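Local coordinates for putative iron-uptake ABC transport system,periplasmic iron-binding protein (Campylobacter jejuni, PDB 3E13) that binds ferric iron in the periplasm, probably to hand it to an ABC transporter of the inner membrane for iron uptake, at residues Ser144-Asn157 with Lys300-Tyr312. Numbering follows the deposited sequence.
Sequences SKTLLASIIANDGN and KIAENIKEAVKIY
Leu148 sets its CD2 methyl over the centre of one face of the Tyr312 ring, 3.5 Å from the centroid, a CH-pi contact. With CG anti to the backbone N (chi1 -177°), Leu148 carries that methyl across to the ring. The phenol then reaches back to the first turn of helix 142-155, where Tyr312 OH gives a 2.8 Å hydrogen bond to Ser144 O. It comes in 54° out of the carbonyl plane; Leu148 N reaches the same oxygen from the opposite face, which gives it two donors. Next door, Ala308 is a knob in the hole formed by Lys145, Leu148, Ala149 and Ile152; the small methyls of Ala149 and Ala308, CB to CB 4.2 Å, suit the 8.3 Å approach of the axes of segments 144-155 and 305-312, which cross at 107°. Ile301 CG2 lies 3.5 Å from Ser150 N. Toward solvent the contact is looser: the aliphatic part of Lys145 runs alongside Val309, exposed Lys300 brings NZ to 3.2 Å from Ala153 O, and Asn157 lies against the carboxylate of Glu307. Tyr143, an iron ligand, immediately precedes this segment. Helix 305-315 thus lies across helix 142-155, with Trp163 of helix 157-170 packed on Leu148 and Tyr312, and helix 61-69 beside Ile305 and Thr146.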
ATOM      1  N   SER A 144       2.748  -7.320   2.327  1.00  8.97           N
ATOM      2  CA  SER A 144       3.673  -8.437   2.276  1.00  8.34           C
ATOM      3  C   SER A 144       3.303  -9.377   1.162  1.00  8.46           C
ATOM      4  O   SER A 144       4.187  -9.860   0.441  1.00  8.55           O
ATOM      5  CB  SER A 144       3.653  -9.250   3.600  1.00  8.44           C
ATOM      6  OG  SER A 144       4.021  -8.467   4.707  1.00 10.32           O
ATOM      7  N   LYS A 145       2.009  -9.653   1.028  1.00  8.81           N
ATOM      8  CA  LYS A 145       1.490 -10.537  -0.025  1.00  9.37           C
ATOM      9  C   LYS A 145       1.814  -9.956  -1.403  1.00  8.45           C
ATOM     10  O   LYS A 145       2.277 -10.666  -2.272  1.00  8.59           O
ATOM     11  CB  LYS A 145       0.018 -10.727   0.124  1.00  8.40           C
ATOM     12  CG  LYS A 145      -0.290 -11.553   1.324  1.00 11.45           C
ATOM     13  CD  LYS A 145      -1.724 -11.901   1.443  1.00 11.04           C
ATOM     14  CE  LYS A 145      -2.577 -10.736   1.757  1.00 11.14           C
ATOM     15  NZ  LYS A 145      -4.039 -11.165   2.089  1.00 14.41           N
ATOM     16  N   THR A 146       1.609  -8.663  -1.580  1.00  9.63           N
ATOM     17  CA  THR A 146       1.839  -8.041  -2.863  1.00  9.75           C
ATOM     18  C   THR A 146       3.309  -7.902  -3.194  1.00  8.32           C
ATOM     19  O   THR A 146       3.690  -8.105  -4.329  1.00  8.31           O
ATOM     20  CB  THR A 146       1.084  -6.726  -2.971  1.00  9.98           C
ATOM     21  OG1 THR A 146      -0.334  -7.032  -2.948  1.00  9.58           O
ATOM     22  CG2 THR A 146       1.389  -6.010  -4.298  1.00 10.93           C
ATOM     23  N   LEU A 147       4.153  -7.645  -2.208  1.00  8.49           N
ATOM     24  CA  LEU A 147       5.573  -7.666  -2.450  1.00  8.47           C
ATOM     25  C   LEU A 147       6.031  -9.036  -2.954  1.00  8.13           C
ATOM     26  O   LEU A 147       6.781  -9.138  -3.910  1.00  8.82           O
ATOM     27  CB  LEU A 147       6.356  -7.208  -1.221  1.00  8.59           C
ATOM     28  CG  LEU A 147       7.884  -7.257  -1.241  1.00  8.93           C
ATOM     29  CD1 LEU A 147       8.423  -6.319  -2.350  1.00  9.34           C
ATOM     30  CD2 LEU A 147       8.434  -6.839   0.106  1.00 10.61           C
ATOM     31  N   LEU A 148       5.590 -10.127  -2.297  1.00  8.42           N
ATOM     32  CA  LEU A 148       5.997 -11.441  -2.726  1.00  8.49           C
ATOM     33  C   LEU A 148       5.458 -11.765  -4.118  1.00  8.10           C
ATOM     34  O   LEU A 148       6.151 -12.344  -4.949  1.00  9.33           O
ATOM     35  CB  LEU A 148       5.524 -12.502  -1.742  1.00  8.31           C
ATOM     36  CG  LEU A 148       5.980 -13.917  -2.109  1.00  7.96           C
ATOM     37  CD1 LEU A 148       7.454 -14.045  -2.152  1.00  9.68           C
ATOM     38  CD2 LEU A 148       5.417 -14.899  -1.075  1.00 10.73           C
ATOM     39  N   ALA A 149       4.227 -11.375  -4.381  1.00  9.27           N
ATOM     40  CA  ALA A 149       3.642 -11.514  -5.718  1.00  8.51           C
ATOM     41  C   ALA A 149       4.502 -10.820  -6.780  1.00  9.63           C
ATOM     42  O   ALA A 149       4.669 -11.344  -7.871  1.00  9.59           O
ATOM     43  CB  ALA A 149       2.236 -11.002  -5.739  1.00  9.99           C
ATOM     44  N   SER A 150       5.047  -9.662  -6.436  1.00  8.76           N
ATOM     45  CA  SER A 150       5.953  -8.961  -7.369  1.00  8.41           C
ATOM     46  C   SER A 150       7.238  -9.714  -7.632  1.00  8.54           C
ATOM     47  O   SER A 150       7.800  -9.642  -8.748  1.00  9.45           O
ATOM     48  CB  SER A 150       6.270  -7.525  -6.907  1.00  7.97           C
ATOM     49  OG  SER A 150       7.226  -7.429  -5.896  1.00  8.89           O
ATOM     50  N   ILE A 151       7.756 -10.389  -6.613  1.00  8.26           N
ATOM     51  CA  ILE A 151       8.954 -11.228  -6.772  1.00  8.74           C
ATOM     52  C   ILE A 151       8.659 -12.449  -7.665  1.00  8.94           C
ATOM     53  O   ILE A 151       9.475 -12.848  -8.510  1.00 10.32           O
ATOM     54  CB  ILE A 151       9.493 -11.590  -5.402  1.00 10.07           C
ATOM     55  CG1 ILE A 151      10.007 -10.322  -4.711  1.00  9.05           C
ATOM     56  CG2 ILE A 151      10.615 -12.583  -5.502  1.00 11.04           C
ATOM     57  CD1 ILE A 151      10.324 -10.518  -3.194  1.00 10.45           C
ATOM     58  N   ILE A 152       7.494 -13.091  -7.466  1.00  8.49           N
ATOM     59  CA  ILE A 152       7.061 -14.146  -8.365  1.00  9.21           C
ATOM     60  C   ILE A 152       7.026 -13.615  -9.790  1.00  9.34           C
ATOM     61  O   ILE A 152       7.532 -14.228 -10.730  1.00  9.17           O
ATOM     62  CB  ILE A 152       5.696 -14.749  -7.992  1.00  9.86           C
ATOM     63  CG1 ILE A 152       5.726 -15.396  -6.615  1.00 10.52           C
ATOM     64  CG2 ILE A 152       5.290 -15.752  -9.053  1.00 11.13           C
ATOM     65  CD1 ILE A 152       4.335 -15.710  -6.042  1.00 10.54           C
ATOM     66  N   ALA A 153       6.385 -12.476  -9.971  1.00  9.50           N
ATOM     67  CA  ALA A 153       6.198 -11.948 -11.307  1.00 10.70           C
ATOM     68  C   ALA A 153       7.547 -11.616 -11.988  1.00 12.11           C
ATOM     69  O   ALA A 153       7.705 -11.841 -13.207  1.00 11.72           O
ATOM     70  CB  ALA A 153       5.300 -10.725 -11.274  1.00 11.24           C
ATOM     71  N   ASN A 154       8.511 -11.136 -11.214  1.00  9.58           N
ATOM     72  CA  ASN A 154       9.770 -10.682 -11.769  1.00 10.60           C
ATOM     73  C   ASN A 154      10.809 -11.830 -11.876  1.00 11.87           C
ATOM     74  O   ASN A 154      11.484 -11.960 -12.915  1.00 13.52           O
ATOM     75  CB  ASN A 154      10.359  -9.551 -10.943  1.00 10.24           C
ATOM     76  CG  ASN A 154       9.808  -8.223 -11.321  1.00 11.00           C
ATOM     77  OD1 ASN A 154       9.836  -7.842 -12.524  1.00 12.68           O
ATOM     78  ND2 ASN A 154       9.271  -7.490 -10.341  1.00 11.12           N
ATOM     79  N   ASP A 155      10.882 -12.684 -10.861  1.00 10.79           N
ATOM     80  CA  ASP A 155      11.989 -13.622 -10.696  1.00 11.97           C
ATOM     81  C   ASP A 155      11.544 -15.072 -10.658  1.00 11.40           C
ATOM     82  O   ASP A 155      12.416 -15.938 -10.588  1.00 12.32           O
ATOM     83  CB  ASP A 155      12.797 -13.309  -9.437  1.00 11.62           C
ATOM     84  CG  ASP A 155      13.453 -11.929  -9.474  1.00 17.68           C
ATOM     85  OD1 ASP A 155      13.727 -11.377 -10.554  1.00 23.22           O
ATOM     86  OD2 ASP A 155      13.692 -11.298  -8.448  1.00 21.70           O
ATOM     87  N   GLY A 156      10.228 -15.349 -10.677  1.00 10.03           N
ATOM     88  CA  GLY A 156       9.739 -16.732 -10.694  1.00 10.04           C
ATOM     89  C   GLY A 156       9.407 -17.272  -9.322  1.00  9.85           C
ATOM     90  O   GLY A 156       9.870 -16.737  -8.273  1.00  9.89           O
ATOM     91  N   ASN A 157       8.669 -18.376  -9.284  1.00 10.76           N
ATOM     92  CA  ASN A 157       8.218 -18.916  -8.008  1.00 11.57           C
ATOM     93  C   ASN A 157       9.265 -19.646  -7.159  1.00 11.97           C
ATOM     94  O   ASN A 157       9.080 -19.780  -5.959  1.00 12.39           O
ATOM     95  CB  ASN A 157       6.915 -19.744  -8.169  1.00 11.56           C
ATOM     96  CG  ASN A 157       7.046 -20.972  -9.078  1.00 15.64           C
ATOM     97  OD1 ASN A 157       6.015 -21.573  -9.473  1.00 19.46           O
ATOM     98  ND2 ASN A 157       8.233 -21.322  -9.439  1.00 12.02           N
ATOM     99  N   LYS A 300      -0.303  -6.925 -13.346  1.00 11.46           N
ATOM    100  CA  LYS A 300       0.495  -8.139 -13.560  1.00 11.76           C
ATOM    101  C   LYS A 300       1.038  -8.710 -12.235  1.00 10.48           C
ATOM    102  O   LYS A 300       1.029  -9.929 -12.031  1.00 12.14           O
ATOM    103  CB  LYS A 300       1.651  -7.858 -14.505  1.00 12.15           C
ATOM    104  CG  LYS A 300       2.468  -9.125 -14.798  1.00 16.45           C
ATOM    105  CD  LYS A 300       3.586  -8.939 -15.809  1.00 25.75           C
ATOM    106  CE  LYS A 300       4.346 -10.257 -16.065  1.00 28.84           C
ATOM    107  NZ  LYS A 300       5.231 -10.805 -14.908  1.00 30.55           N
ATOM    108  N   ILE A 301       1.486  -7.849 -11.335  1.00  9.98           N
ATOM    109  CA  ILE A 301       1.867  -8.290  -9.980  1.00  9.99           C
ATOM    110  C   ILE A 301       0.723  -9.081  -9.360  1.00 10.71           C
ATOM    111  O   ILE A 301       0.903 -10.196  -8.884  1.00  9.53           O
ATOM    112  CB  ILE A 301       2.201  -7.104  -9.070  1.00  9.01           C
ATOM    113  CG1 ILE A 301       3.439  -6.369  -9.598  1.00 10.27           C
ATOM    114  CG2 ILE A 301       2.453  -7.588  -7.645  1.00 11.23           C
ATOM    115  CD1 ILE A 301       3.682  -5.031  -8.867  1.00 10.20           C
ATOM    116  N   ALA A 302      -0.460  -8.475  -9.394  1.00 11.65           N
ATOM    117  CA  ALA A 302      -1.635  -9.015  -8.712  1.00 11.83           C
ATOM    118  C   ALA A 302      -2.123 -10.354  -9.281  1.00 11.80           C
ATOM    119  O   ALA A 302      -2.864 -11.096  -8.608  1.00 12.53           O
ATOM    120  CB  ALA A 302      -2.730  -8.030  -8.708  1.00 12.12           C
ATOM    121  N   GLU A 303      -1.742 -10.670 -10.514  1.00 11.25           N
ATOM    122  CA  GLU A 303      -2.002 -11.990 -11.090  1.00 11.87           C
ATOM    123  C   GLU A 303      -1.346 -13.132 -10.314  1.00 11.62           C
ATOM    124  O   GLU A 303      -1.688 -14.316 -10.532  1.00 12.57           O
ATOM    125  CB  GLU A 303      -1.543 -12.047 -12.533  1.00 12.47           C
ATOM    126  CG  GLU A 303      -2.442 -11.189 -13.391  1.00 13.00           C
ATOM    127  CD  GLU A 303      -2.030 -11.077 -14.848  1.00 19.18           C
ATOM    128  OE1 GLU A 303      -2.668 -10.264 -15.550  1.00 23.55           O
ATOM    129  OE2 GLU A 303      -1.097 -11.748 -15.292  1.00 24.53           O
ATOM    130  N   ASN A 304      -0.396 -12.802  -9.448  1.00 10.46           N
ATOM    131  CA  ASN A 304       0.341 -13.797  -8.708  1.00 10.61           C
ATOM    132  C   ASN A 304      -0.005 -13.884  -7.226  1.00 10.37           C
ATOM    133  O   ASN A 304       0.714 -14.517  -6.439  1.00 11.12           O
ATOM    134  CB  ASN A 304       1.818 -13.514  -8.880  1.00 10.23           C
ATOM    135  CG  ASN A 304       2.247 -13.641 -10.338  1.00 10.36           C
ATOM    136  OD1 ASN A 304       2.464 -14.742 -10.820  1.00 13.00           O
ATOM    137  ND2 ASN A 304       2.337 -12.516 -11.059  1.00 12.48           N
ATOM    138  N   ILE A 305      -1.123 -13.288  -6.850  1.00 10.53           N
ATOM    139  CA  ILE A 305      -1.451 -13.183  -5.449  1.00 10.79           C
ATOM    140  C   ILE A 305      -1.788 -14.537  -4.817  1.00 10.73           C
ATOM    141  O   ILE A 305      -1.389 -14.779  -3.682  1.00 10.98           O
ATOM    142  CB  ILE A 305      -2.570 -12.126  -5.160  1.00 11.13           C
ATOM    143  CG1 ILE A 305      -2.581 -11.729  -3.699  1.00 14.89           C
ATOM    144  CG2 ILE A 305      -3.936 -12.581  -5.682  1.00 11.64           C
ATOM    145  CD1 ILE A 305      -1.320 -10.940  -3.250  1.00 15.77           C
ATOM    146  N   LYS A 306      -2.498 -15.399  -5.539  1.00 11.30           N
ATOM    147  CA  LYS A 306      -2.883 -16.689  -4.947  1.00 11.13           C
ATOM    148  C   LYS A 306      -1.647 -17.514  -4.607  1.00 11.24           C
ATOM    149  O   LYS A 306      -1.574 -18.145  -3.556  1.00 11.32           O
ATOM    150  CB  LYS A 306      -3.797 -17.422  -5.898  1.00 11.33           C
ATOM    151  CG  LYS A 306      -5.159 -16.826  -6.045  1.00 14.59           C
ATOM    152  CD  LYS A 306      -5.903 -17.536  -7.160  1.00 19.25           C
ATOM    153  CE  LYS A 306      -7.158 -16.897  -7.639  1.00 24.22           C
ATOM    154  NZ  LYS A 306      -7.670 -17.837  -8.767  1.00 25.93           N
ATOM    155  N   GLU A 307      -0.678 -17.535  -5.513  1.00 10.70           N
ATOM    156  CA  GLU A 307       0.538 -18.300  -5.318  1.00 10.01           C
ATOM    157  C   GLU A 307       1.407 -17.699  -4.204  1.00 10.79           C
ATOM    158  O   GLU A 307       2.015 -18.404  -3.426  1.00 10.55           O
ATOM    159  CB  GLU A 307       1.321 -18.388  -6.635  1.00 10.41           C
ATOM    160  CG  GLU A 307       2.542 -19.293  -6.494  1.00 12.01           C
ATOM    161  CD  GLU A 307       3.217 -19.587  -7.814  1.00 13.46           C
ATOM    162  OE1 GLU A 307       3.241 -18.719  -8.702  1.00 17.13           O
ATOM    163  OE2 GLU A 307       3.725 -20.721  -7.997  1.00 15.65           O
ATOM    164  N   ALA A 308       1.438 -16.364  -4.092  1.00 10.11           N
ATOM    165  CA  ALA A 308       2.151 -15.723  -2.995  1.00 10.12           C
ATOM    166  C   ALA A 308       1.625 -16.186  -1.647  1.00  8.89           C
ATOM    167  O   ALA A 308       2.410 -16.480  -0.761  1.00 10.30           O
ATOM    168  CB  ALA A 308       1.998 -14.201  -3.098  1.00 10.47           C
ATOM    169  N   VAL A 309       0.313 -16.229  -1.478  1.00 10.29           N
ATOM    170  CA  VAL A 309      -0.293 -16.719  -0.248  1.00 10.76           C
ATOM    171  C   VAL A 309       0.206 -18.142   0.076  1.00 11.15           C
ATOM    172  O   VAL A 309       0.639 -18.439   1.181  1.00 11.12           O
ATOM    173  CB  VAL A 309      -1.847 -16.654  -0.324  1.00 12.52           C
ATOM    174  CG1 VAL A 309      -2.498 -17.444   0.841  1.00 12.15           C
ATOM    175  CG2 VAL A 309      -2.298 -15.223  -0.357  1.00 12.31           C
ATOM    176  N   LYS A 310       0.166 -19.001  -0.931  1.00 10.93           N
ATOM    177  CA  LYS A 310       0.561 -20.405  -0.759  1.00 11.65           C
ATOM    178  C   LYS A 310       2.033 -20.529  -0.405  1.00 11.26           C
ATOM    179  O   LYS A 310       2.403 -21.332   0.427  1.00 11.47           O
ATOM    180  CB  LYS A 310       0.209 -21.200  -1.997  1.00 11.87           C
ATOM    181  CG  LYS A 310      -1.254 -21.546  -2.042  1.00 15.21           C
ATOM    182  CD  LYS A 310      -1.638 -22.002  -3.403  1.00 18.67           C
ATOM    183  CE  LYS A 310      -3.062 -22.545  -3.415  1.00 22.33           C
ATOM    184  NZ  LYS A 310      -3.534 -22.889  -4.770  1.00 22.43           N
ATOM    185  N   ILE A 311       2.881 -19.722  -1.032  1.00 10.10           N
ATOM    186  CA  ILE A 311       4.279 -19.755  -0.692  1.00 10.78           C
ATOM    187  C   ILE A 311       4.564 -19.318   0.711  1.00 10.88           C
ATOM    188  O   ILE A 311       5.328 -19.993   1.421  1.00 11.37           O
ATOM    189  CB  ILE A 311       5.087 -18.942  -1.711  1.00  9.18           C
ATOM    190  CG1 ILE A 311       5.065 -19.640  -3.059  1.00 12.74           C
ATOM    191  CG2 ILE A 311       6.557 -18.678  -1.233  1.00  9.94           C
ATOM    192  CD1 ILE A 311       5.852 -18.865  -4.170  1.00 11.75           C
ATOM    193  N   TYR A 312       3.966 -18.217   1.176  1.00 10.25           N
ATOM    194  CA  TYR A 312       4.216 -17.817   2.525  1.00 10.61           C
ATOM    195  C   TYR A 312       3.725 -18.926   3.493  1.00 13.09           C
ATOM    196  O   TYR A 312       4.398 -19.181   4.497  1.00 13.35           O
ATOM    197  CB  TYR A 312       3.462 -16.532   2.835  1.00 10.62           C
ATOM    198  CG  TYR A 312       4.169 -15.234   2.486  1.00  8.92           C
ATOM    199  CD1 TYR A 312       3.467 -14.184   1.884  1.00 10.06           C
ATOM    200  CD2 TYR A 312       5.477 -14.999   2.854  1.00 10.61           C
ATOM    201  CE1 TYR A 312       4.094 -12.949   1.623  1.00  7.93           C
ATOM    202  CE2 TYR A 312       6.103 -13.754   2.571  1.00 10.21           C
ATOM    203  CZ  TYR A 312       5.409 -12.759   1.975  1.00  9.38           C
ATOM    204  OH  TYR A 312       6.029 -11.537   1.756  1.00  8.68           O
TER